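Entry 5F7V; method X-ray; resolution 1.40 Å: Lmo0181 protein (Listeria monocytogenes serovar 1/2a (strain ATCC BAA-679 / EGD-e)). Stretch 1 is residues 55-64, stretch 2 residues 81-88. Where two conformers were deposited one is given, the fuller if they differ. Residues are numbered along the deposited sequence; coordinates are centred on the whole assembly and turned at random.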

# COMPACT_ATOMS: atom_id res chain seq x y z
N TYR A 55 9.80 2.17 -9.42
CA TYR A 55 10.48 0.96 -9.00
C TYR A 55 10.21 -0.25 -9.89
O TYR A 55 11.16 -0.96 -10.23
N PHE A 56 8.95 -0.52 -10.21
CA PHE A 56 8.67 -1.77 -10.91
C PHE A 56 9.12 -1.74 -12.36
O PHE A 56 9.57 -2.77 -12.85
N THR A 57 9.02 -0.57 -13.00
CA THR A 57 9.52 -0.43 -14.36
C THR A 57 11.03 -0.64 -14.37
O THR A 57 11.56 -1.33 -15.23
N LYS A 58 11.71 -0.04 -13.41
CA LYS A 58 13.16 -0.12 -13.31
C LYS A 58 13.62 -1.55 -13.00
O LYS A 58 14.53 -2.09 -13.60
N LEU A 59 12.92 -2.19 -12.07
CA LEU A 59 13.27 -3.55 -11.65
C LEU A 59 13.16 -4.52 -12.82
O LEU A 59 14.07 -5.30 -13.07
N GLN A 60 12.05 -4.40 -13.54
CA GLN A 60 11.80 -5.29 -14.68
C GLN A 60 12.89 -5.11 -15.73
O GLN A 60 13.37 -6.09 -16.28
N THR A 61 13.31 -3.87 -15.97
CA THR A 61 14.38 -3.62 -16.92
C THR A 61 15.70 -4.25 -16.48
O THR A 61 16.38 -4.92 -17.27
N GLN A 62 16.05 -4.05 -15.21
CA GLN A 62 17.24 -4.65 -14.62
C GLN A 62 17.27 -6.17 -14.79
O GLN A 62 18.28 -6.72 -15.26
N ILE A 63 16.15 -6.81 -14.46
CA ILE A 63 16.03 -8.25 -14.56
C ILE A 63 16.12 -8.70 -16.03
O ILE A 63 16.94 -9.53 -16.36
N ALA A 64 15.26 -8.13 -16.87
CA ALA A 64 15.19 -8.57 -18.27
C ALA A 64 16.50 -8.38 -19.01
O ALA A 64 16.80 -9.17 -19.91
N GLN A 81 2.72 -11.17 -11.07
CA GLN A 81 3.40 -10.87 -12.33
C GLN A 81 4.79 -11.48 -12.33
O GLN A 81 5.21 -12.09 -13.32
N TYR A 82 5.53 -11.32 -11.24
CA TYR A 82 6.90 -11.86 -11.13
C TYR A 82 6.95 -13.36 -10.95
O TYR A 82 7.76 -14.07 -11.53
N ALA A 83 6.05 -13.87 -10.13
CA ALA A 83 6.04 -15.30 -9.86
C ALA A 83 5.73 -16.04 -11.13
O ALA A 83 6.43 -17.00 -11.42
N GLU A 84 4.75 -15.58 -11.89
CA GLU A 84 4.34 -16.26 -13.11
C GLU A 84 5.34 -16.13 -14.26
O GLU A 84 5.37 -16.97 -15.16
N LYS A 85 6.14 -15.07 -14.25
CA LYS A 85 7.24 -14.86 -15.21
C LYS A 85 8.42 -15.80 -14.95
O LYS A 85 9.26 -15.95 -15.85
N GLY A 86 8.47 -16.42 -13.77
CA GLY A 86 9.54 -17.36 -13.42
C GLY A 86 10.85 -16.74 -12.98
O GLY A 86 11.88 -17.42 -12.99
N VAL A 87 10.85 -15.49 -12.54
CA VAL A 87 12.11 -14.83 -12.19
C VAL A 87 12.47 -14.95 -10.70
O VAL A 87 13.52 -14.46 -10.25
N LEU A 88 11.60 -15.61 -9.92
CA LEU A 88 11.82 -15.78 -8.48
C LEU A 88 12.24 -17.21 -8.16
O LEU A 88 11.66 -18.17 -8.68

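The two helices run nearly parallel, with an angle of 15° between their N-to-C directions, but their axes come no closer than 13.0 Å. The 276 Å² buried between the stretches is centred on Tyr82, which has 92 Å² of its own surface covered, more than any other residue. Its CA-to-CB bond points toward stretch 1, and chi1 of -78° (m) with chi2 of 61° carries the ring across as a knob into the hole formed by Phe56, Leu59, Gln60 and Ile63, residues spaced i, i+3, i+4 and i+7 along one side of the helix.

The contacts define how the ring is seated. Leu59, pointing toward stretch 2 with chi1 178° (t) and chi2 59° (p), places CD2 3.7 Å from Tyr82 CE2. Ile63 also points toward it; its m,t conformation (-65°, 174°) extends CD1 to 3.7 Å from Tyr82 CE2, at the ring edge near its plane. The other branch of Ile63 serves a second neighbour: CG2 lies 3.9 Å from Val87 CG1, with Val87 in m (-63°). Phe56 leaves its backbone sideways, in m (-66°), and the Tyr82 hydroxyl lies at the edge of its ring, with Phe56 CD1 4.3 Å from Tyr82 OH.

The tip of Tyr82 reaches the backbone of stretch 1, with OH 3.4 Å from Phe56 O and 3.5 Å from Gln60 N. That amide is already engaged within its helix, Gln60 N donating to Phe56 O at 3.0 Å. Water 1 supplies a clear polar link: it donates to Phe56 O at 3.1 Å and hydrogen-bonds Tyr82 OH at 2.9 Å, so the hydroxyl has a partner at the end of an otherwise largely apolar pocket.

A second water joins the more exposed margin. Lys85 points toward stretch 1 and is extended through chi1 and chi2 (-175° and 173°, both t), turns at chi3 (41°, p), and finishes with chi4 170° (t). This brings NZ to 4.0 Å from Gln60 CG and lets it donate to water 2, with NZ 3.0 Å from the water O. Gln60, at chi1 -168° (t) and chi2 -74° (m), donates weakly to the same water from NE2, at 3.1 Å from its O.

Between Lys85 and Val87, Gly86 leaves helical geometry at phi 80° in a Schellman motif. Positive phi favours glycine, and the chain continues to Val87, whose CA lies 8.0 Å from Ile63 CA and whose side chain points toward stretch 1.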

# COMPACT_ATOMS: atom_id res chain seq x y z
CB TYR A 55 10.01 0.65 -7.56
CG TYR A 55 10.60 -0.64 -6.99
CD1 TYR A 55 11.86 -0.65 -6.39
CD2 TYR A 55 9.92 -1.85 -7.15
CE1 TYR A 55 12.41 -1.82 -5.90
CE2 TYR A 55 10.48 -3.03 -6.68
CZ TYR A 55 11.71 -3.01 -6.06
OH TYR A 55 12.31 -4.15 -5.57
CB PHE A 56 7.22 -2.26 -10.74
CG PHE A 56 6.90 -2.63 -9.31
CD1 PHE A 56 7.39 -3.81 -8.76
CD2 PHE A 56 6.20 -1.76 -8.51
CE1 PHE A 56 7.15 -4.11 -7.43
CE2 PHE A 56 5.96 -2.05 -7.19
CZ PHE A 56 6.42 -3.23 -6.67
CB THR A 57 9.21 0.97 -14.90
OG1 THR A 57 7.82 1.25 -14.72
CG2 THR A 57 9.53 1.05 -16.38
CB LYS A 58 13.72 0.90 -12.31
CG LYS A 58 13.60 2.35 -12.77
CD LYS A 58 14.61 2.63 -13.87
CE LYS A 58 14.89 4.11 -14.05
NZ LYS A 58 15.22 4.47 -15.45
CB LEU A 59 12.39 -3.95 -10.48
CG LEU A 59 12.66 -5.38 -9.99
CD1 LEU A 59 14.09 -5.66 -9.54
CD2 LEU A 59 11.70 -5.67 -8.87
CB GLN A 60 10.37 -5.08 -15.23
CG GLN A 60 9.86 -6.12 -16.22
CD GLN A 60 10.45 -6.02 -17.61
OE1 GLN A 60 10.63 -4.92 -18.12
NE2 GLN A 60 10.76 -7.16 -18.23
CB THR A 61 14.50 -2.11 -17.15
OG1 THR A 61 13.33 -1.69 -17.88
CG2 THR A 61 15.73 -1.75 -17.97
CB GLN A 62 17.30 -4.38 -13.11
CG GLN A 62 17.83 -3.02 -12.69
CD GLN A 62 19.34 -2.96 -12.50
OE1 GLN A 62 20.01 -2.13 -13.11
NE2 GLN A 62 19.89 -3.85 -11.69
CB ILE A 63 14.76 -8.79 -13.89
CG1 ILE A 63 14.86 -8.52 -12.39
CG2 ILE A 63 14.60 -10.29 -14.14
CD1 ILE A 63 13.60 -8.86 -11.64
CB ALA A 64 14.06 -7.86 -19.01
CB GLN A 81 3.51 -9.36 -12.56
CG GLN A 81 4.00 -9.03 -13.96
CD GLN A 81 4.00 -7.56 -14.29
OE1 GLN A 81 3.77 -6.68 -13.45
NE2 GLN A 81 4.30 -7.27 -15.54
CB TYR A 82 7.67 -11.11 -10.03
CG TYR A 82 8.16 -9.75 -10.47
CD1 TYR A 82 7.29 -8.75 -10.86
CD2 TYR A 82 9.52 -9.45 -10.54
CE1 TYR A 82 7.73 -7.51 -11.27
CE2 TYR A 82 9.98 -8.22 -10.95
CZ TYR A 82 9.07 -7.25 -11.32
OH TYR A 82 9.47 -6.00 -11.76
CB ALA A 83 5.06 -15.65 -8.76
CB GLU A 84 2.96 -15.77 -13.54
CG GLU A 84 2.31 -16.72 -14.52
CD GLU A 84 0.84 -16.44 -14.73
OE1 GLU A 84 0.21 -15.65 -13.98
OE2 GLU A 84 0.33 -17.05 -15.68
CB LYS A 85 7.70 -13.41 -15.09
CG LYS A 85 8.76 -12.88 -16.05
CD LYS A 85 8.97 -11.38 -15.89
CE LYS A 85 8.98 -10.87 -14.46
NZ LYS A 85 9.39 -9.48 -14.13
CB VAL A 87 12.10 -13.34 -12.59
CG1 VAL A 87 11.99 -13.19 -14.11
CG2 VAL A 87 11.05 -12.53 -11.83
CB LEU A 88 10.54 -15.46 -7.70
CG LEU A 88 9.91 -14.08 -7.92
CD1 LEU A 88 8.56 -13.95 -7.21
CD2 LEU A 88 10.91 -13.02 -7.56
O HOH W 1 7.42 -4.86 -13.44
O HOH W 2 11.69 -8.98 -15.91